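Local coordinates for GCN5-related N-acetyltransferase (Brucella melitensis biovar Abortus 2308, PDB 3TCV), which probably transfers an acetyl group from acetyl-CoA to an amine, possibly the N-terminus of a protein, at residues 49-54 with 87-92; 56-61 with 109-114. All coordinates share one frame; numbering follows the deposited sequence.

Contact 1. Residues 49-54 with 87-92; sequences LNAQKH and PWLDKA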
loop_
_atom_site.group_PDB
_atom_site.type_symbol
_atom_site.label_atom_id
_atom_site.label_comp_id
_atom_site.label_asym_id
_atom_site.label_seq_id
_atom_site.Cartn_x
_atom_site.Cartn_y
_atom_site.Cartn_z
ATOM N N LEU B 49 -17.366 -7.878 -15.644
ATOM C CA LEU B 49 -17.714 -6.751 -16.515
ATOM C C LEU B 49 -17.438 -7.144 -17.978
ATOM O O LEU B 49 -16.368 -7.649 -18.283
ATOM C CB LEU B 49 -16.943 -5.490 -16.133
ATOM C CG LEU B 49 -17.261 -4.203 -16.883
ATOM C CD1 LEU B 49 -18.709 -3.843 -16.689
ATOM C CD2 LEU B 49 -16.338 -3.064 -16.430
ATOM N N ASN B 50 -18.421 -6.900 -18.836
ATOM C CA ASN B 50 -18.351 -7.203 -20.281
ATOM C C ASN B 50 -18.923 -6.026 -21.074
ATOM O O ASN B 50 -20.066 -5.615 -20.865
ATOM C CB ASN B 50 -19.098 -8.510 -20.581
ATOM C CG ASN B 50 -19.164 -8.833 -22.072
ATOM O OD1 ASN B 50 -20.028 -8.336 -22.770
ATOM N ND2 ASN B 50 -18.250 -9.682 -22.551
ATOM N N ALA B 51 -18.114 -5.497 -21.990
ATOM C CA ALA B 51 -18.449 -4.288 -22.706
ATOM C C ALA B 51 -19.754 -4.406 -23.482
ATOM O O ALA B 51 -20.598 -3.519 -23.392
ATOM C CB ALA B 51 -17.307 -3.885 -23.633
ATOM N N GLN B 52 -19.916 -5.496 -24.231
ATOM C CA GLN B 52 -21.104 -5.704 -25.070
ATOM C C GLN B 52 -22.352 -5.932 -24.219
ATOM O O GLN B 52 -23.403 -5.372 -24.498
ATOM C CB GLN B 52 -20.884 -6.874 -26.053
ATOM N N LYS B 53 -22.226 -6.718 -23.153
ATOM C CA LYS B 53 -23.374 -7.004 -22.304
ATOM C C LYS B 53 -23.787 -5.821 -21.418
ATOM O O LYS B 53 -24.973 -5.538 -21.266
ATOM C CB LYS B 53 -23.113 -8.231 -21.443
ATOM C CG LYS B 53 -24.366 -8.741 -20.752
ATOM C CD LYS B 53 -24.162 -10.112 -20.132
ATOM C CE LYS B 53 -25.422 -10.584 -19.416
ATOM N NZ LYS B 53 -25.253 -11.990 -18.958
ATOM N N HIS B 54 -22.808 -5.141 -20.829
ATOM C CA HIS B 54 -23.084 -4.145 -19.785
ATOM C C HIS B 54 -22.902 -2.714 -20.195
ATOM O O HIS B 54 -23.330 -1.819 -19.466
ATOM C CB HIS B 54 -22.196 -4.419 -18.562
ATOM C CG HIS B 54 -22.309 -5.808 -18.030
ATOM N ND1 HIS B 54 -21.242 -6.619 -17.877
ATOM C CD2 HIS B 54 -23.417 -6.536 -17.604
ATOM C CE1 HIS B 54 -21.643 -7.798 -17.374
ATOM N NE2 HIS B 54 -22.971 -7.752 -17.202
ATOM N N PRO B 87 -13.645 3.489 -24.373
ATOM C CA PRO B 87 -12.267 3.135 -24.014
ATOM C C PRO B 87 -12.103 2.657 -22.570
ATOM O O PRO B 87 -11.470 1.635 -22.335
ATOM C CB PRO B 87 -11.504 4.439 -24.234
ATOM C CG PRO B 87 -12.261 5.098 -25.336
ATOM C CD PRO B 87 -13.705 4.812 -25.013
ATOM N N TRP B 88 -12.669 3.397 -21.627
ATOM C CA TRP B 88 -12.638 2.965 -20.214
ATOM C C TRP B 88 -13.314 1.654 -20.019
ATOM O O TRP B 88 -12.830 0.802 -19.276
ATOM C CB TRP B 88 -13.241 4.013 -19.267
ATOM C CG TRP B 88 -13.161 3.563 -17.816
ATOM C CD1 TRP B 88 -12.142 3.806 -16.895
ATOM C CD2 TRP B 88 -14.128 2.740 -17.100
ATOM N NE1 TRP B 88 -12.423 3.200 -15.693
ATOM C CE2 TRP B 88 -13.594 2.546 -15.751
ATOM C CE3 TRP B 88 -15.335 2.134 -17.436
ATOM C CZ2 TRP B 88 -14.269 1.794 -14.801
ATOM C CZ3 TRP B 88 -16.005 1.394 -16.461
ATOM C CH2 TRP B 88 -15.466 1.223 -15.175
ATOM N N LEU B 89 -14.455 1.464 -20.669
ATOM C CA LEU B 89 -15.226 0.247 -20.532
ATOM C C LEU B 89 -14.439 -0.964 -21.022
ATOM O O LEU B 89 -14.399 -2.005 -20.366
ATOM C CB LEU B 89 -16.525 0.375 -21.333
ATOM C CG LEU B 89 -17.438 -0.836 -21.325
ATOM C CD1 LEU B 89 -18.004 -1.080 -19.922
ATOM C CD2 LEU B 89 -18.543 -0.616 -22.345
ATOM N N ASP B 90 -13.834 -0.837 -22.200
ATOM C CA ASP B 90 -13.037 -1.937 -22.754
ATOM C C ASP B 90 -11.838 -2.291 -21.864
ATOM O O ASP B 90 -11.558 -3.465 -21.613
ATOM C CB ASP B 90 -12.574 -1.589 -24.165
ATOM C CG ASP B 90 -13.732 -1.418 -25.122
ATOM O OD1 ASP B 90 -14.879 -1.744 -24.735
ATOM O OD2 ASP B 90 -13.511 -0.932 -26.252
ATOM N N LYS B 91 -11.114 -1.285 -21.402
ATOM C CA LYS B 91 -9.957 -1.536 -20.537
ATOM C C LYS B 91 -10.402 -2.222 -19.240
ATOM O O LYS B 91 -9.805 -3.223 -18.813
ATOM C CB LYS B 91 -9.240 -0.242 -20.226
ATOM C CG LYS B 91 -7.973 -0.423 -19.431
ATOM C CD LYS B 91 -7.370 0.934 -19.105
ATOM C CE LYS B 91 -6.003 0.773 -18.453
ATOM N NZ LYS B 91 -5.677 2.011 -17.701
ATOM N N ALA B 92 -11.467 -1.701 -18.641
ATOM C CA ALA B 92 -12.009 -2.263 -17.389
ATOM C C ALA B 92 -12.496 -3.708 -17.562
ATOM O O ALA B 92 -12.266 -4.541 -16.682
ATOM C CB ALA B 92 -13.136 -1.393 -16.827
#
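Leu49 and Ala51, at the point where a strand gives way to helix 51-61, pack against the flank of helix 82-94 through a mostly apolar seam, edged by the Asp90 carboxylate. Leu49 CD2 lies 3.6 Å from Ala92 CB, the closer of its two methyl contacts; CD1 of the same residue turns to Leu89 CD1 at 4.3 Å. With CG trans to the backbone N (chi1 -176°) and chi2 near 60°, the Leu49 fork puts one methyl on each of these neighbours. Leu89 has nearly the same shape, which carries its branch out from the helix to Ala51, where Leu89 CD2 lies 3.7 Å from Ala51 CB. Because Ala51 has no more than a methyl, the backbones come close here, with the CA atoms of Ala51 and Asp90 5.9 Å apart. The CB of Asp90 points away from 49-54, yet with CG beside the backbone N (chi1 -63°) OD1 swings back to 3.4 Å from Ala51 CB. Ala92 CB also lies over one face of the Trp88 indole, toward the rim, and Trp88 meets Phe100 edge-to-face.

The start of the first helix is fixed from within. Asn50 OD1 accepts from Lys53 N at 2.8 Å, in the carbonyl plane, which identifies Asn50 as the N-cap. His54 ND1 accepts the N-H of Asn50 at 3.0 Å, the donor near the ring plane, and NE2 is hydrogen-bonded to Glu47, so both nitrogens hold the imidazole's rotation. Strand 44-48 leads into helix 51-61, which with helix 82-94 covers one face of the central sheet, as in the GNAT fold.

Contact 2. Residues 56-61 with 109-114; sequences DELFAA and GKVAGR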
loop_
_atom_site.group_PDB
_atom_site.type_symbol
_atom_site.label_atom_id
_atom_site.label_comp_id
_atom_site.label_asym_id
_atom_site.label_seq_id
_atom_site.Cartn_x
_atom_site.Cartn_y
_atom_site.Cartn_z
ATOM N N ASP B 56 -24.099 -0.394 -22.433
ATOM C CA ASP B 56 -25.177 0.579 -22.559
ATOM C C ASP B 56 -25.809 0.938 -21.223
ATOM O O ASP B 56 -25.989 2.125 -20.918
ATOM C CB ASP B 56 -26.235 0.096 -23.546
ATOM C CG ASP B 56 -25.697 0.006 -24.980
ATOM O OD1 ASP B 56 -24.571 0.502 -25.264
ATOM O OD2 ASP B 56 -26.401 -0.569 -25.828
ATOM N N GLU B 57 -26.142 -0.074 -20.425
ATOM C CA GLU B 57 -26.795 0.168 -19.155
ATOM C C GLU B 57 -25.823 0.781 -18.148
ATOM O O GLU B 57 -26.230 1.597 -17.340
ATOM C CB GLU B 57 -27.457 -1.106 -18.598
ATOM C CG GLU B 57 -28.645 -1.571 -19.427
ATOM C CD GLU B 57 -29.311 -2.838 -18.906
ATOM O OE1 GLU B 57 -28.958 -3.342 -17.821
ATOM O OE2 GLU B 57 -30.215 -3.357 -19.608
ATOM N N LEU B 58 -24.539 0.423 -18.210
ATOM C CA LEU B 58 -23.572 1.037 -17.276
ATOM C C LEU B 58 -23.323 2.481 -17.684
ATOM O O LEU B 58 -23.147 3.350 -16.832
ATOM C CB LEU B 58 -22.253 0.259 -17.211
ATOM C CG LEU B 58 -21.213 0.804 -16.229
ATOM C CD1 LEU B 58 -21.784 0.845 -14.819
ATOM C CD2 LEU B 58 -19.943 -0.034 -16.320
ATOM N N PHE B 59 -23.325 2.750 -18.988
ATOM C CA PHE B 59 -23.235 4.130 -19.444
ATOM C C PHE B 59 -24.394 4.927 -18.862
ATOM O O PHE B 59 -24.201 6.025 -18.364
ATOM C CB PHE B 59 -23.250 4.266 -20.972
ATOM C CG PHE B 59 -23.449 5.692 -21.425
ATOM C CD1 PHE B 59 -22.448 6.629 -21.260
ATOM C CD2 PHE B 59 -24.669 6.102 -21.953
ATOM C CE1 PHE B 59 -22.655 7.950 -21.626
ATOM C CE2 PHE B 59 -24.877 7.417 -22.341
ATOM C CZ PHE B 59 -23.874 8.346 -22.178
ATOM N N ALA B 60 -25.603 4.376 -18.941
ATOM C CA ALA B 60 -26.788 5.026 -18.408
ATOM C C ALA B 60 -26.617 5.353 -16.926
ATOM O O ALA B 60 -26.821 6.491 -16.487
ATOM C CB ALA B 60 -28.008 4.134 -18.601
ATOM N N ALA B 61 -26.253 4.335 -16.163
ATOM C CA ALA B 61 -26.022 4.507 -14.714
ATOM C C ALA B 61 -24.962 5.572 -14.412
ATOM O O ALA B 61 -25.063 6.308 -13.423
ATOM C CB ALA B 61 -25.648 3.167 -14.082
ATOM N N GLY B 109 -33.645 -5.459 -13.072
ATOM C CA GLY B 109 -32.832 -6.168 -14.053
ATOM C C GLY B 109 -31.737 -5.346 -14.728
ATOM O O GLY B 109 -31.062 -5.858 -15.616
ATOM N N LYS B 110 -31.539 -4.095 -14.296
ATOM C CA LYS B 110 -30.613 -3.161 -14.943
ATOM C C LYS B 110 -29.256 -3.127 -14.247
ATOM O O LYS B 110 -29.173 -3.265 -13.034
ATOM C CB LYS B 110 -31.151 -1.724 -14.903
ATOM C CG LYS B 110 -32.550 -1.484 -15.467
ATOM C CD LYS B 110 -32.633 -1.742 -16.939
ATOM C CE LYS B 110 -34.012 -1.345 -17.479
ATOM N NZ LYS B 110 -34.255 -2.010 -18.791
ATOM N N VAL B 111 -28.209 -2.900 -15.024
ATOM C CA VAL B 111 -26.894 -2.615 -14.451
ATOM C C VAL B 111 -27.026 -1.306 -13.687
ATOM O O VAL B 111 -27.560 -0.315 -14.200
ATOM C CB VAL B 111 -25.808 -2.509 -15.535
ATOM C CG1 VAL B 111 -24.471 -2.066 -14.919
ATOM C CG2 VAL B 111 -25.690 -3.832 -16.313
ATOM N N ALA B 112 -26.597 -1.323 -12.435
ATOM C CA ALA B 112 -26.762 -0.165 -11.556
ATOM C C ALA B 112 -25.437 0.477 -11.165
ATOM O O ALA B 112 -25.416 1.574 -10.641
ATOM C CB ALA B 112 -27.525 -0.582 -10.309
ATOM N N GLY B 113 -24.345 -0.210 -11.437
ATOM C CA GLY B 113 -23.026 0.287 -11.082
ATOM C C GLY B 113 -21.963 -0.720 -11.376
ATOM O O GLY B 113 -22.178 -1.690 -12.131
ATOM N N ARG B 114 -20.808 -0.533 -10.759
ATOM C CA ARG B 114 -19.702 -1.458 -10.959
ATOM C C ARG B 114 -18.777 -1.411 -9.741
ATOM O O ARG B 114 -18.851 -0.467 -8.958
ATOM C CB ARG B 114 -18.954 -1.153 -12.279
ATOM C CG ARG B 114 -18.690 0.312 -12.582
ATOM C CD ARG B 114 -17.513 0.928 -11.835
ATOM N NE ARG B 114 -17.174 2.262 -12.343
ATOM C CZ ARG B 114 -16.135 3.001 -11.957
ATOM N NH1 ARG B 114 -15.317 2.573 -11.009
ATOM N NH2 ARG B 114 -15.888 4.169 -12.536
HETATM O O HOH W 1 -28.695 1.308 -16.134
HETATM O O HOH W 2 -31.965 -4.706 -18.488
#
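Helix-on-sheet packing of the GNAT fold brings helix 51-61 across strand 110-121, the segment axes passing 7.1 Å apart at a crossing angle of -61°. Val111 is the central side chain on the strand side: its CB is 3.8 Å from Glu57 CB, while CG1, anti to the backbone N, reaches Leu58 CB at 3.9 Å. Farther along, Leu58 CD1 lies over the Gly113 carbonyl and against Arg114 CG, the leucine and arginine side chains crossing at about a right angle. Arg114 then carries its guanidinium onward to Ser131 O and a salt bridge with Glu76. Ala61 CB rests 3.8 Å from Ala112 O, next to the classic bulge in which Ala112 and Gly113 both face Val103.

At the outer edge Glu57 extends beyond CG to the strand backbone. Its OE2 is 4.3 Å from Lys110 NZ, too long for a salt bridge though the charges probably attract. One water donates to both Glu57 O and Val111 O, bridging the two backbones. The direct polar link is Val111 N to Glu57 OE1, 2.9 Å long with an N-H...O angle of 163°, approaching on the anti side and 21° out of the carboxylate plane.

Helix 51-61 serves both contacts: its first turn and the residue leading into it pack on helix 82-94 in contact 1, and its later turns lie on strand 110-121 in contact 2, the two centres about 11 Å apart. Side chains join them directly. Leu49 CD1 reaches Leu58 CD2 at 4.0 Å, and Trp88 CZ3 comes within 4.2 Å of the same Leu58 methyl, making Leu58 common ground. Trp88 CH2 also packs 3.5 Å from Arg114 NE, and His54 CD2 lies 3.8 Å from Val111 CG2. Packing therefore runs on from the contact of the two helices to the sheet, with Arg114 laid against the Trp88 ring, all four segments belonging to the GNAT domain.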